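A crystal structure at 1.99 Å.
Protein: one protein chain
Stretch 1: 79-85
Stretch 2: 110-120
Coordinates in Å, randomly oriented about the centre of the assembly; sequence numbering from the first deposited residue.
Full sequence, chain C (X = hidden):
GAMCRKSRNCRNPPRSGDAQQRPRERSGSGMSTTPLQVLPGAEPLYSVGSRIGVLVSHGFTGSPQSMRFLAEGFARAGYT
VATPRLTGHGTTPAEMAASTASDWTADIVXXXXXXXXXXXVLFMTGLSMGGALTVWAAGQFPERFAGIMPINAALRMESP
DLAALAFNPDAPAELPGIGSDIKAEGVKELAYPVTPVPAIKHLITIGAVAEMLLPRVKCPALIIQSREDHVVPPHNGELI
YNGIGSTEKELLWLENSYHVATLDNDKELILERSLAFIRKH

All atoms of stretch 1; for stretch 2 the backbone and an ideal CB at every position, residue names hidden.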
# COMPACT_ATOMS: atom_id res chain seq x y z
N TYR C 79 9.13 -10.97 31.92
CA TYR C 79 9.63 -11.00 30.52
C TYR C 79 10.56 -9.81 30.21
O TYR C 79 10.35 -8.80 30.79
CB TYR C 79 8.41 -10.99 29.52
CG TYR C 79 7.57 -12.26 29.71
CD1 TYR C 79 8.10 -13.51 29.39
CD2 TYR C 79 6.31 -12.21 30.30
CE1 TYR C 79 7.40 -14.71 29.65
CE2 TYR C 79 5.56 -13.42 30.52
CZ TYR C 79 6.13 -14.63 30.21
OH TYR C 79 5.37 -15.79 30.37
N THR C 80 11.53 -9.96 29.33
CA THR C 80 12.21 -8.80 28.68
C THR C 80 11.17 -8.13 27.72
O THR C 80 10.36 -8.86 27.09
CB THR C 80 13.46 -9.29 27.94
OG1 THR C 80 14.38 -9.86 28.91
CG2 THR C 80 14.20 -8.18 27.19
N VAL C 81 11.13 -6.78 27.72
CA VAL C 81 10.09 -5.97 27.06
C VAL C 81 10.75 -4.84 26.28
O VAL C 81 11.60 -4.11 26.84
CB VAL C 81 9.01 -5.38 28.02
CG1 VAL C 81 7.92 -4.64 27.20
CG2 VAL C 81 8.26 -6.49 28.83
N ALA C 82 10.43 -4.72 24.98
CA ALA C 82 10.79 -3.50 24.18
C ALA C 82 9.49 -2.90 23.66
O ALA C 82 8.79 -3.56 22.85
CB ALA C 82 11.72 -3.85 22.99
N THR C 83 9.20 -1.64 24.07
CA THR C 83 8.05 -0.91 23.64
C THR C 83 8.62 0.36 23.01
O THR C 83 8.77 1.35 23.68
CB THR C 83 7.14 -0.51 24.81
OG1 THR C 83 6.89 -1.70 25.52
CG2 THR C 83 5.77 0.04 24.28
N PRO C 84 8.95 0.33 21.71
CA PRO C 84 9.65 1.48 21.10
C PRO C 84 8.76 2.68 20.84
O PRO C 84 7.56 2.53 20.62
CB PRO C 84 10.11 0.94 19.70
CG PRO C 84 9.17 -0.24 19.43
CD PRO C 84 8.89 -0.84 20.82
N ARG C 85 9.41 3.84 20.70
CA ARG C 85 8.73 5.06 20.31
C ARG C 85 9.00 5.14 18.78
O ARG C 85 10.14 5.31 18.35
CB ARG C 85 9.33 6.30 21.02
CG ARG C 85 8.53 7.58 20.70
CD ARG C 85 9.16 8.84 21.45
NE ARG C 85 10.60 8.93 21.18
CZ ARG C 85 11.13 9.43 20.07
NH1 ARG C 85 10.39 9.84 19.04
NH2 ARG C 85 12.43 9.50 20.02
N UNK C 110 15.22 -2.78 14.68
CA UNK C 110 16.14 -2.50 15.79
C UNK C 110 15.59 -3.00 17.15
O UNK C 110 16.38 -3.42 18.00
CB UNK C 110 16.41 -1.00 15.86
N UNK C 111 14.29 -2.92 17.39
CA UNK C 111 13.73 -3.47 18.67
C UNK C 111 13.90 -5.02 18.69
O UNK C 111 14.16 -5.68 19.74
CB UNK C 111 12.25 -3.10 18.82
N UNK C 112 13.74 -5.62 17.51
CA UNK C 112 13.93 -7.10 17.37
C UNK C 112 15.39 -7.40 17.64
O UNK C 112 15.68 -8.36 18.30
CB UNK C 112 13.52 -7.61 15.98
N UNK C 113 16.31 -6.58 17.13
CA UNK C 113 17.73 -6.84 17.40
C UNK C 113 18.07 -6.67 18.89
O UNK C 113 18.88 -7.42 19.42
CB UNK C 113 18.60 -5.90 16.56
N UNK C 114 17.44 -5.71 19.56
CA UNK C 114 17.70 -5.43 20.98
C UNK C 114 17.21 -6.63 21.83
O UNK C 114 17.91 -7.07 22.78
CB UNK C 114 17.01 -4.14 21.41
N UNK C 115 16.04 -7.17 21.45
CA UNK C 115 15.47 -8.33 22.13
C UNK C 115 16.31 -9.56 21.88
O UNK C 115 16.50 -10.30 22.78
CB UNK C 115 14.03 -8.57 21.67
N UNK C 116 16.82 -9.75 20.69
CA UNK C 116 17.61 -10.93 20.38
C UNK C 116 18.97 -10.95 21.11
O UNK C 116 19.45 -11.98 21.47
CB UNK C 116 17.83 -11.01 18.87
N UNK C 117 19.58 -9.80 21.32
CA UNK C 117 20.70 -9.71 22.26
C UNK C 117 20.42 -10.27 23.67
O UNK C 117 21.28 -10.86 24.26
CB UNK C 117 21.12 -8.24 22.39
N UNK C 118 19.23 -10.05 24.21
CA UNK C 118 18.84 -10.43 25.52
C UNK C 118 17.95 -11.72 25.71
O UNK C 118 17.62 -12.05 26.85
CB UNK C 118 18.10 -9.22 26.11
N UNK C 119 17.54 -12.37 24.63
CA UNK C 119 16.42 -13.34 24.65
C UNK C 119 16.62 -14.43 23.66
O UNK C 119 17.14 -14.23 22.61
CB UNK C 119 15.08 -12.65 24.37
N UNK C 120 16.07 -15.59 23.99
CA UNK C 120 16.03 -16.75 23.08
C UNK C 120 14.72 -16.91 22.30
O UNK C 120 14.68 -17.64 21.40
CB UNK C 120 16.28 -18.03 23.88

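Strand 80-83 and the helix of the second stretch run nearly antiparallel, at 168°, with axes 8.9 Å apart at closest approach. The strand turns Thr-80 and Ala-82 toward the helix, and Pro-84, just past its end, points the same way; Val-81 and Thr-83 point away. What is on offer is therefore a largely apolar ledge of two methyls and a proline ring, and no hydrogen bond crosses it.

Position 110, with helical phi/psi of -64/-37, has nothing of stretch 1 within 5.5 Å of its ideal CB. Almost any helix-tolerant residue would suit; it is Ala-110, whose O accepts from the backbone N of position 114.

Position 111 is the tight one. Its CA lies 6.2 Å from the CA of Ala-82, and its CB points toward the strand, with the ideal CB 4.2 Å from Pro-84 CG and 4.3 Å from Ala-82 CB. So close a backbone favours a small side chain: alanine, glycine or perhaps serine, alanine best keeping both helix and apolar contact. Ala-111 is deposited, and its CB packs against Ala-82 CB at 4.3 Å and Pro-84 CG at 4.2 Å.

Position 112 points away and 113 is out of reach, so stretch 1 sets no rule for either. They are Met-112 and Arg-113; the arginine is extended, with chi1 m and chi2 and chi3 t.

Position 114 directs its CB toward the strand, but nothing of stretch 1 lies within 5.5 Å of the ideal CB. The gap asks for reach: a long aliphatic or aromatic side chain could lie over Thr-80 and Ala-82. Trp-114 takes chi1 t (180°) and chi2 95°, bringing CE3 to 3.8 Å from Ala-82 CB and CZ3 to 3.5 Å from both Thr-80 CG2 and Val-81 O. The ring meets all three obliquely.

Position 115 looks sideways, its ideal CB 5.4 Å from Ala-82 CB. A branched or flexible apolar chain, such as leucine, isoleucine or methionine, could bend back to the methyls. Leu-115 does so with chi1 m and chi2 t: CD2 sits 3.9 Å from both Ala-82 CB and Thr-80 CG2.

Positions 116 and 117 are out of reach and could readily be polar; they are Glu-116 and Glu-117.

Position 118 points its CB toward the strand, the ideal CB 4.2 Å from Thr-80 CG2. A short apolar residue would fit, as would a long one able to turn its end aside. Arg-118 follows the second course. Its CB touches Thr-80 CG2 at 4.2 Å while its end leads away, where NH1 donates to Trp-114 O at 3.1 Å and forms a salt bridge with Glu-117 OE1 at 3.4 Å.

At 119, phi/psi of -148/150 are extended, and the CB faces Thr-80, 5.2 Å from its CB. Something compact, such as cysteine, serine or valine, suits the space. Cys-119, chi1 m, places SG 3.6 Å from Thr-80 CB.

Position 120 is out of reach and permissive; it is Asp-120.

Stretch 2 110-120: AAMRWLEERCD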
# COMPACT_ATOMS: atom_id res chain seq x y z
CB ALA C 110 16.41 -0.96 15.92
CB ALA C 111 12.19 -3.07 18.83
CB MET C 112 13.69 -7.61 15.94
CG MET C 112 12.24 -7.82 15.66
SD MET C 112 11.92 -8.28 13.94
CE MET C 112 12.86 -9.84 13.88
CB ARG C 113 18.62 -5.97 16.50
CG ARG C 113 18.41 -6.45 15.03
CD ARG C 113 19.07 -5.56 13.98
NE ARG C 113 19.07 -6.20 12.67
CZ ARG C 113 19.35 -5.59 11.51
NH1 ARG C 113 19.63 -4.29 11.49
NH2 ARG C 113 19.32 -6.29 10.37
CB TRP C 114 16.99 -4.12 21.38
CG TRP C 114 17.15 -3.71 22.82
CD1 TRP C 114 18.08 -2.84 23.32
CD2 TRP C 114 16.32 -4.11 23.95
NE1 TRP C 114 17.89 -2.68 24.69
CE2 TRP C 114 16.83 -3.45 25.11
CE3 TRP C 114 15.21 -4.99 24.10
CZ2 TRP C 114 16.24 -3.59 26.40
CZ3 TRP C 114 14.63 -5.17 25.40
CH2 TRP C 114 15.16 -4.48 26.53
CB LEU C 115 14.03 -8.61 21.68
CG LEU C 115 12.98 -7.65 22.11
CD1 LEU C 115 11.66 -7.93 21.42
CD2 LEU C 115 12.74 -7.59 23.61
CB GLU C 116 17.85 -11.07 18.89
CG GLU C 116 16.74 -11.75 18.20
CD GLU C 116 16.62 -11.24 16.79
OE1 GLU C 116 15.57 -11.50 16.17
OE2 GLU C 116 17.52 -10.55 16.27
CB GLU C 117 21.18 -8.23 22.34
CG GLU C 117 21.99 -7.80 21.09
CD GLU C 117 22.25 -6.26 20.98
OE1 GLU C 117 21.88 -5.44 21.83
OE2 GLU C 117 22.86 -5.84 20.02
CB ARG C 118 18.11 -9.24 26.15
CG ARG C 118 19.07 -7.99 26.19
CD ARG C 118 18.30 -6.71 26.41
NE ARG C 118 19.21 -5.63 26.74
CZ ARG C 118 19.93 -4.98 25.82
NH1 ARG C 118 19.82 -5.31 24.54
NH2 ARG C 118 20.78 -4.02 26.17
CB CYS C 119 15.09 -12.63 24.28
SG CYS C 119 14.77 -11.42 25.39
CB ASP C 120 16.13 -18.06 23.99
CG ASP C 120 17.49 -18.15 24.72
OD1 ASP C 120 18.49 -17.65 24.11
OD2 ASP C 120 17.56 -18.69 25.87
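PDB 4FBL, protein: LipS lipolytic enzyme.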